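Long-range contacts in diphosphomevalonate decarboxylase, putative (Trypanosoma brucei, PDB 2HKE), which probably catalyses the ATP-dependent decarboxylation of (R)-5-diphosphomevalonate to isopentenyl diphosphate, a step of the mevalonate pathway towards isoprenoids and sterols: residues R47-S51 / S117-M122; Q184-L190 / F356-S362; E267-A271 / I349-K354. The protein carries 1 engineered substitution. One frame throughout, in Å; residues are numbered along the deposited sequence.

Contact 1: residues R47-S51 / S117-M122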
loop_
_atom_site.group_PDB
_atom_site.type_symbol
_atom_site.label_atom_id
_atom_site.label_comp_id
_atom_site.label_asym_id
_atom_site.label_seq_id
_atom_site.Cartn_x
_atom_site.Cartn_y
_atom_site.Cartn_z
ATOM N N ARG A 47 7.457 -1.787 -8.900
ATOM C CA ARG A 47 7.876 -0.654 -8.074
ATOM C C ARG A 47 7.629 0.656 -8.819
ATOM O O ARG A 47 7.385 0.658 -10.049
ATOM C CB ARG A 47 9.352 -0.796 -7.675
ATOM C CG ARG A 47 10.372 -0.477 -8.772
ATOM C CD ARG A 47 10.334 -1.428 -9.965
ATOM N NE ARG A 47 11.173 -0.972 -11.098
ATOM C CZ ARG A 47 10.840 -0.057 -12.025
ATOM N NH1 ARG A 47 9.685 0.598 -12.000
ATOM N NH2 ARG A 47 11.706 0.234 -12.989
ATOM N N SER A 48 7.697 1.779 -8.095
ATOM C CA SER A 48 7.769 3.083 -8.732
ATOM C C SER A 48 9.203 3.563 -8.701
ATOM O O SER A 48 9.969 3.236 -7.804
ATOM C CB SER A 48 6.889 4.148 -8.097
ATOM O OG SER A 48 5.568 3.689 -8.001
ATOM N N LYS A 49 9.531 4.369 -9.691
ATOM C CA LYS A 49 10.857 4.898 -9.841
ATOM C C LYS A 49 10.716 6.371 -10.177
ATOM O O LYS A 49 9.881 6.740 -11.012
ATOM C CB LYS A 49 11.548 4.143 -10.955
ATOM C CG LYS A 49 12.933 4.654 -11.319
ATOM C CD LYS A 49 13.635 3.516 -12.111
ATOM C CE LYS A 49 14.817 3.947 -12.840
ATOM N NZ LYS A 49 15.270 2.817 -13.753
ATOM N N THR A 50 11.514 7.204 -9.486
ATOM C CA THR A 50 11.625 8.646 -9.777
ATOM C C THR A 50 13.081 9.071 -9.886
ATOM O O THR A 50 13.906 8.679 -9.074
ATOM C CB THR A 50 10.980 9.526 -8.680
ATOM O OG1 THR A 50 9.584 9.279 -8.616
ATOM C CG2 THR A 50 11.209 11.022 -8.886
ATOM N N SER A 51 13.329 9.918 -10.866
ATOM C CA SER A 51 14.599 10.595 -11.059
ATOM C C SER A 51 14.344 12.083 -10.943
ATOM O O SER A 51 13.360 12.609 -11.470
ATOM C CB SER A 51 15.207 10.255 -12.435
ATOM O OG SER A 51 15.757 8.935 -12.440
ATOM N N SER A 117 3.608 4.359 -3.689
ATOM C CA SER A 117 5.002 4.106 -4.015
ATOM C C SER A 117 5.608 5.289 -4.778
ATOM O O SER A 117 6.781 5.685 -4.534
ATOM C CB SER A 117 5.087 2.792 -4.776
ATOM O OG SER A 117 4.301 2.835 -5.961
ATOM N N GLY A 118 4.809 5.885 -5.651
ATOM C CA GLY A 118 5.244 7.009 -6.478
ATOM C C GLY A 118 5.596 8.249 -5.682
ATOM O O GLY A 118 6.645 8.854 -5.878
ATOM N N TYR A 119 4.736 8.634 -4.751
ATOM C CA TYR A 119 5.012 9.784 -3.920
ATOM C C TYR A 119 6.156 9.517 -2.956
ATOM O O TYR A 119 6.934 10.432 -2.638
ATOM C CB TYR A 119 3.756 10.184 -3.149
ATOM C CG TYR A 119 2.799 10.940 -4.037
ATOM C CD1 TYR A 119 3.160 12.159 -4.562
ATOM C CD2 TYR A 119 1.520 10.454 -4.313
ATOM C CE1 TYR A 119 2.284 12.904 -5.335
ATOM C CE2 TYR A 119 0.629 11.193 -5.130
ATOM C CZ TYR A 119 1.049 12.412 -5.622
ATOM O OH TYR A 119 0.257 13.207 -6.415
ATOM N N CYS A 120 6.250 8.290 -2.473
ATOM C CA CYS A 120 7.389 7.944 -1.601
ATOM C C CYS A 120 8.707 8.042 -2.384
ATOM O O CYS A 120 9.668 8.642 -1.918
ATOM C CB CYS A 120 7.215 6.586 -1.031
ATOM S SG CYS A 120 8.426 6.186 0.229
ATOM N N ALA A 121 8.759 7.455 -3.572
ATOM C CA ALA A 121 9.992 7.524 -4.371
ATOM C C ALA A 121 10.341 8.983 -4.694
ATOM O O ALA A 121 11.517 9.381 -4.641
ATOM C CB ALA A 121 9.830 6.684 -5.635
ATOM N N MET A 122 9.340 9.790 -5.033
ATOM C CA MET A 122 9.581 11.202 -5.339
ATOM C C MET A 122 10.066 11.985 -4.117
ATOM O O MET A 122 10.971 12.822 -4.205
ATOM C CB MET A 122 8.308 11.825 -5.892
ATOM C CG MET A 122 8.491 13.201 -6.397
ATOM S SD MET A 122 6.956 13.948 -6.924
ATOM C CE MET A 122 6.280 12.702 -8.023
HETATM O O HOH W 1 7.729 7.490 -8.437
#
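Ser117 opens the contact: its hydroxyl, in the p rotamer, meets that of Ser48 at 2.5 Å (OG to OG), a short hydrogen bond in which either group could donate. Ser117 OG also bonds to the carbonyl of Ser114. At Gly118 helix and strand come close, CA to CA 5.2 Å from Ser48. Gly118 O accepts a hydrogen bond from a bridging water (3.1 Å to its oxygen), which is also bonded to Thr50 OG1 at 2.6 Å; Thr50 OG1 bonds to Ser102 on strand 97-104. Helix 114-130 lies along one face of the N-terminal-domain sheet, as in the GHMP kinase fold; the axes of strand 48-51 and helix 117-122 come within 7.1 Å, with N-to-C directions 31° apart. Ala121, a turn beyond Ser117, points its methyl at the strand, CB being 4.0 Å from Thr50 OG1 and 4.1 Å from Ser48 O. Met122 brings CB to 3.9 Å from Thr50 OG1, while its side chain continues onto Ile100 and Ser102 and Val78 of helix 76-86.

Contact 2: residues Q184-L190 / F356-S362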
loop_
_atom_site.group_PDB
_atom_site.type_symbol
_atom_site.label_atom_id
_atom_site.label_comp_id
_atom_site.label_asym_id
_atom_site.label_seq_id
_atom_site.Cartn_x
_atom_site.Cartn_y
_atom_site.Cartn_z
ATOM N N GLN A 184 4.216 -13.912 4.517
ATOM C CA GLN A 184 4.256 -13.625 3.096
ATOM C C GLN A 184 3.017 -12.871 2.724
ATOM O O GLN A 184 1.997 -13.021 3.394
ATOM C CB GLN A 184 4.247 -14.922 2.282
ATOM C CG GLN A 184 5.428 -15.867 2.519
ATOM C CD GLN A 184 6.779 -15.261 2.195
ATOM O OE1 GLN A 184 7.034 -14.875 1.075
ATOM N NE2 GLN A 184 7.690 -15.247 3.179
ATOM N N VAL A 185 3.108 -12.079 1.662
ATOM C CA VAL A 185 1.964 -11.297 1.186
ATOM C C VAL A 185 1.650 -11.696 -0.248
ATOM O O VAL A 185 2.575 -11.857 -1.076
ATOM C CB VAL A 185 2.284 -9.800 1.178
ATOM C CG1 VAL A 185 1.059 -8.978 0.692
ATOM C CG2 VAL A 185 2.741 -9.348 2.565
ATOM N N MET A 186 0.370 -11.838 -0.565
ATOM C CA MET A 186 -0.013 -11.993 -1.967
ATOM C C MET A 186 -1.047 -10.979 -2.321
ATOM O O MET A 186 -1.649 -10.369 -1.455
ATOM C CB MET A 186 -0.463 -13.413 -2.257
ATOM C CG MET A 186 0.593 -14.505 -2.041
ATOM S SD MET A 186 0.004 -16.143 -2.516
ATOM C CE MET A 186 -1.132 -16.609 -1.202
ATOM N N CYS A 187 -1.204 -10.723 -3.609
ATOM C CA CYS A 187 -2.318 -9.914 -4.081
ATOM C C CYS A 187 -2.969 -10.676 -5.258
ATOM O O CYS A 187 -2.338 -10.893 -6.284
ATOM C CB CYS A 187 -1.865 -8.566 -4.493
ATOM S SG CYS A 187 -3.254 -7.504 -4.949
ATOM N N ALA A 188 -4.207 -11.096 -5.055
ATOM C CA ALA A 188 -5.040 -11.651 -6.107
ATOM C C ALA A 188 -5.793 -10.485 -6.761
ATOM O O ALA A 188 -6.728 -9.887 -6.174
ATOM C CB ALA A 188 -5.984 -12.713 -5.545
ATOM N N VAL A 189 -5.286 -10.075 -7.915
ATOM C CA VAL A 189 -5.857 -8.999 -8.660
ATOM C C VAL A 189 -7.151 -9.401 -9.342
ATOM O O VAL A 189 -7.190 -10.376 -10.083
ATOM C CB VAL A 189 -4.818 -8.390 -9.628
ATOM C CG1 VAL A 189 -5.381 -7.235 -10.380
ATOM C CG2 VAL A 189 -3.591 -7.996 -8.805
ATOM N N LEU A 190 -8.193 -8.615 -9.064
ATOM C CA LEU A 190 -9.530 -8.818 -9.573
ATOM C C LEU A 190 -9.996 -7.626 -10.408
ATOM O O LEU A 190 -9.510 -6.503 -10.241
ATOM C CB LEU A 190 -10.498 -9.105 -8.424
ATOM C CG LEU A 190 -10.159 -10.310 -7.543
ATOM C CD1 LEU A 190 -10.915 -10.308 -6.206
ATOM C CD2 LEU A 190 -10.383 -11.596 -8.342
ATOM N N PHE A 356 -7.782 -15.040 -11.776
ATOM C CA PHE A 356 -7.341 -13.704 -11.354
ATOM C C PHE A 356 -6.738 -12.985 -12.548
ATOM O O PHE A 356 -6.245 -13.621 -13.515
ATOM C CB PHE A 356 -6.283 -13.782 -10.246
ATOM C CG PHE A 356 -6.714 -14.548 -9.022
ATOM C CD1 PHE A 356 -7.964 -14.339 -8.436
ATOM C CD2 PHE A 356 -5.822 -15.423 -8.398
ATOM C CE1 PHE A 356 -8.350 -15.032 -7.302
ATOM C CE2 PHE A 356 -6.244 -16.152 -7.233
ATOM C CZ PHE A 356 -7.482 -15.911 -6.697
ATOM N N GLU A 357 -6.709 -11.662 -12.476
ATOM C CA GLU A 357 -6.002 -10.890 -13.484
ATOM C C GLU A 357 -4.506 -11.186 -13.336
ATOM O O GLU A 357 -3.777 -11.246 -14.308
ATOM C CB GLU A 357 -6.286 -9.419 -13.329
ATOM C CG GLU A 357 -7.723 -9.042 -13.437
ATOM C CD GLU A 357 -8.314 -9.512 -14.770
ATOM O OE1 GLU A 357 -7.932 -8.920 -15.814
ATOM O OE2 GLU A 357 -9.096 -10.493 -14.757
ATOM N N MET A 358 -4.062 -11.380 -12.098
ATOM C CA MET A 358 -2.700 -11.777 -11.818
ATOM C C MET A 358 -2.647 -12.139 -10.362
ATOM O O MET A 358 -3.545 -11.797 -9.605
ATOM C CB MET A 358 -1.702 -10.648 -12.089
ATOM C CG MET A 358 -1.399 -9.759 -10.926
ATOM S SD MET A 358 -0.070 -8.601 -11.352
ATOM C CE MET A 358 -1.087 -7.777 -12.491
ATOM N N LEU A 359 -1.601 -12.842 -9.993
ATOM C CA LEU A 359 -1.338 -13.192 -8.596
ATOM C C LEU A 359 0.088 -12.838 -8.244
ATOM O O LEU A 359 1.021 -13.434 -8.791
ATOM C CB LEU A 359 -1.547 -14.681 -8.356
ATOM C CG LEU A 359 -1.328 -15.174 -6.930
ATOM C CD1 LEU A 359 -2.341 -14.535 -5.979
ATOM C CD2 LEU A 359 -1.426 -16.689 -6.859
ATOM N N LEU A 360 0.230 -11.864 -7.345
ATOM C CA LEU A 360 1.525 -11.316 -6.946
ATOM C C LEU A 360 1.916 -11.994 -5.666
ATOM O O LEU A 360 1.050 -12.240 -4.867
ATOM C CB LEU A 360 1.373 -9.825 -6.667
ATOM C CG LEU A 360 2.562 -9.015 -6.198
ATOM C CD1 LEU A 360 3.800 -9.149 -7.167
ATOM C CD2 LEU A 360 2.134 -7.579 -6.029
ATOM N N GLN A 361 3.183 -12.352 -5.502
ATOM C CA GLN A 361 3.684 -12.776 -4.193
ATOM C C GLN A 361 4.878 -11.941 -3.814
ATOM O O GLN A 361 5.704 -11.635 -4.652
ATOM C CB GLN A 361 3.976 -14.282 -4.161
ATOM C CG GLN A 361 4.713 -14.804 -2.897
ATOM C CD GLN A 361 6.206 -14.601 -2.947
ATOM O OE1 GLN A 361 6.795 -14.630 -4.016
ATOM N NE2 GLN A 361 6.843 -14.426 -1.770
ATOM N N SER A 362 4.940 -11.560 -2.539
ATOM C CA SER A 362 6.069 -10.812 -1.996
ATOM C C SER A 362 6.373 -11.244 -0.580
ATOM O O SER A 362 5.477 -11.585 0.185
ATOM C CB SER A 362 5.758 -9.302 -2.047
ATOM O OG SER A 362 6.666 -8.506 -1.309
#
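Ala188 sets its methyl squarely over the Phe356 ring: CB lies 3.6 Å from the ring centroid and 6° off the normal, a CH-pi contact. Leu190 CD2 reaches the edge of the same ring, 3.7 Å from Phe356 CD1, and Phe318 meets the ring from elsewhere in the chain. On this face of the sheet Leu359 CD1 also approaches Ala188 CB (4.1 Å) and Met186 CB (4.3 Å), and Met186 goes on to pack against helix 307-317. The other face carries Cys187 beside Leu360, CB to CB 4.1 Å, and Val189 CG2 against Met358 CG at 3.5 Å. Between these layers the backbones form an antiparallel ladder, their axes 4.6 Å apart with directions at 167°, joining two inner strands of the five-stranded mixed sheet of the C-terminal domain. Cys187 and Leu360 exchange N-H to O bonds of 3.0 Å (Cys187 N to Leu360 O) and 2.9 Å (Leu360 N to Cys187 O). Beyond them Val189 N binds Met358 O at 3.0 Å, whereas Val189 O accepts from Glu357 N at 2.8 Å. At the opposite end Val185 and Ser362 form a hydrogen-bonded pair, N to O 2.8 Å in both directions. Last comes the weak bond from Gln361 NE2 to Gln184 OE1 (2.9 Å, angle 127°); Gln361 OE1 accepts from Asp329 N.

Contact 3: residues E267-A271 / I349-K354. With SO4 (sulfate ion), chain D.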
loop_
_atom_site.group_PDB
_atom_site.type_symbol
_atom_site.label_atom_id
_atom_site.label_comp_id
_atom_site.label_asym_id
_atom_site.label_seq_id
_atom_site.Cartn_x
_atom_site.Cartn_y
_atom_site.Cartn_z
ATOM N N GLU A 267 -18.433 -9.019 -6.636
ATOM C CA GLU A 267 -18.802 -10.329 -6.080
ATOM C C GLU A 267 -17.595 -11.266 -6.060
ATOM O O GLU A 267 -17.589 -12.251 -5.325
ATOM C CB GLU A 267 -19.927 -10.947 -6.870
ATOM C CG GLU A 267 -21.319 -10.265 -6.617
ATOM C CD GLU A 267 -21.829 -10.404 -5.187
ATOM O OE1 GLU A 267 -21.524 -11.432 -4.508
ATOM O OE2 GLU A 267 -22.544 -9.464 -4.711
ATOM N N ASP A 268 -16.633 -11.033 -6.940
ATOM C CA ASP A 268 -15.366 -11.804 -6.875
ATOM C C ASP A 268 -14.648 -11.532 -5.550
ATOM O O ASP A 268 -14.181 -12.473 -4.893
ATOM C CB ASP A 268 -14.436 -11.450 -8.009
ATOM C CG ASP A 268 -14.846 -12.035 -9.330
ATOM O OD1 ASP A 268 -15.630 -12.983 -9.382
ATOM O OD2 ASP A 268 -14.359 -11.500 -10.334
ATOM N N SER A 269 -14.575 -10.259 -5.159
ATOM C CA SER A 269 -14.071 -9.892 -3.820
ATOM C C SER A 269 -14.759 -10.670 -2.712
ATOM O O SER A 269 -14.106 -11.246 -1.830
ATOM C CB SER A 269 -14.256 -8.395 -3.554
ATOM O OG SER A 269 -13.655 -7.640 -4.568
ATOM N N TYR A 270 -16.092 -10.659 -2.728
ATOM C CA TYR A 270 -16.871 -11.326 -1.701
ATOM C C TYR A 270 -16.709 -12.828 -1.746
ATOM O O TYR A 270 -16.658 -13.482 -0.688
ATOM C CB TYR A 270 -18.372 -10.952 -1.764
ATOM C CG TYR A 270 -18.665 -9.485 -1.596
ATOM C CD1 TYR A 270 -18.197 -8.785 -0.491
ATOM C CD2 TYR A 270 -19.403 -8.787 -2.552
ATOM C CE1 TYR A 270 -18.459 -7.429 -0.331
ATOM C CE2 TYR A 270 -19.667 -7.412 -2.400
ATOM C CZ TYR A 270 -19.216 -6.757 -1.290
ATOM O OH TYR A 270 -19.484 -5.415 -1.144
ATOM N N ALA A 271 -16.564 -13.381 -2.949
ATOM C CA ALA A 271 -16.311 -14.809 -3.033
ATOM C C ALA A 271 -14.933 -15.157 -2.419
ATOM O O ALA A 271 -14.775 -16.199 -1.811
ATOM C CB ALA A 271 -16.341 -15.238 -4.471
ATOM N N ILE A 349 -16.513 -23.124 -1.897
ATOM C CA ILE A 349 -17.563 -22.142 -2.157
ATOM C C ILE A 349 -18.223 -22.464 -3.479
ATOM O O ILE A 349 -17.679 -23.209 -4.280
ATOM C CB ILE A 349 -17.047 -20.674 -2.204
ATOM C CG1 ILE A 349 -16.057 -20.449 -3.348
ATOM C CG2 ILE A 349 -16.465 -20.294 -0.823
ATOM C CD1 ILE A 349 -15.748 -18.964 -3.639
ATOM N N ASP A 350 -19.372 -21.835 -3.689
ATOM C CA ASP A 350 -20.087 -21.836 -4.938
ATOM C C ASP A 350 -19.874 -20.474 -5.600
ATOM O O ASP A 350 -20.418 -19.476 -5.130
ATOM C CB ASP A 350 -21.602 -22.022 -4.630
ATOM C CG ASP A 350 -22.468 -22.044 -5.875
ATOM O OD1 ASP A 350 -21.931 -22.150 -7.022
ATOM O OD2 ASP A 350 -23.721 -21.965 -5.688
ATOM N N HIS A 351 -19.076 -20.436 -6.666
ATOM C CA HIS A 351 -18.826 -19.200 -7.402
ATOM C C HIS A 351 -18.310 -19.585 -8.776
ATOM O O HIS A 351 -17.554 -20.575 -8.904
ATOM C CB HIS A 351 -17.788 -18.314 -6.672
ATOM C CG HIS A 351 -17.609 -16.960 -7.279
ATOM N ND1 HIS A 351 -18.529 -15.953 -7.096
ATOM C CD2 HIS A 351 -16.596 -16.416 -8.006
ATOM C CE1 HIS A 351 -18.113 -14.858 -7.715
ATOM N NE2 HIS A 351 -16.941 -15.109 -8.269
ATOM N N PRO A 352 -18.688 -18.838 -9.821
ATOM C CA PRO A 352 -18.123 -19.130 -11.138
ATOM C C PRO A 352 -16.588 -19.117 -11.214
ATOM O O PRO A 352 -15.948 -18.176 -10.688
ATOM C CB PRO A 352 -18.662 -17.992 -11.998
ATOM C CG PRO A 352 -19.906 -17.622 -11.325
ATOM C CD PRO A 352 -19.638 -17.710 -9.882
ATOM N N LYS A 353 -16.014 -20.133 -11.851
ATOM C CA LYS A 353 -14.555 -20.176 -12.003
ATOM C C LYS A 353 -14.101 -19.163 -13.043
ATOM O O LYS A 353 -14.636 -19.072 -14.171
ATOM C CB LYS A 353 -14.065 -21.570 -12.352
ATOM C CG LYS A 353 -14.337 -22.598 -11.262
ATOM C CD LYS A 353 -13.781 -23.932 -11.667
ATOM C CE LYS A 353 -14.092 -24.968 -10.662
ATOM N NZ LYS A 353 -13.348 -26.213 -10.970
ATOM N N LYS A 354 -13.096 -18.385 -12.657
ATOM C CA LYS A 354 -12.439 -17.450 -13.558
ATOM C C LYS A 354 -11.031 -17.198 -13.046
ATOM O O LYS A 354 -10.754 -17.387 -11.871
ATOM C CB LYS A 354 -13.212 -16.144 -13.654
ATOM C CG LYS A 354 -13.245 -15.378 -12.303
ATOM C CD LYS A 354 -14.149 -14.204 -12.313
ATOM C CE LYS A 354 -15.606 -14.588 -12.162
ATOM N NZ LYS A 354 -16.352 -13.305 -12.290
HETATM S S SO4 D . -21.030 -20.452 -0.608
HETATM O O1 SO4 D . -22.454 -20.165 -0.505
HETATM O O2 SO4 D . -20.825 -21.881 -0.520
HETATM O O3 SO4 D . -20.556 -19.926 -1.892
HETATM O O4 SO4 D . -20.368 -19.753 0.485
#
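His351 adopts a t chi1 rotamer with chi2 at 76°, which turns its ring so that one face meets the helix and NE2 points at Asp268. The methyl of Ala271 sits over that face, CB 3.5 Å from the ring centroid and 10° off its normal, a CH-pi contact. Asp268 uses the m rotamer, and its carboxylate swings nearer the loop than its sideways CA-to-CB bond suggests: OD1 accepts from His351 NE2 at 2.7 Å. Lys354, p at chi1, is nearly extended but for a kink at chi3 (p), and so carries NZ across to Asp268, forming a salt bridge to OD1 at 3.0 Å and a weak second bond to OD2 at 3.3 Å. Ile349, p then t, extends CD1 to 3.9 Å from Ala271 CB, while Asp350 N binds O3 of a sulfate, probably from crystallisation, at 2.9 Å. A His-carboxylate hydrogen bond reinforced by a salt bridge joins the first turn of helix 267-283 to the loop preceding strand 358-363, on the C-terminal domain surface.

The three contacts sample both domains in turn. Contact 1 belongs to the N-terminal domain and closes before contact 2 opens; their centres lie 21 Å apart and their nearest atoms about 8 Å. Contact 3 falls, along the chain, between the two strands of contact 2, so the C-terminal sheet pairing brackets it in sequence. Their centres are 16 Å apart and they touch, Leu190 CD1 packing 3.8 Å from Ser269 N. The loop holding 349-354 leads into strand 358-363. Contacts 1 and 3 lie on opposite sides of the chain's centre, 34 Å between centres, with contact 2 between them, where Ser362 OG bonds to Ser42 N of the N-terminal part.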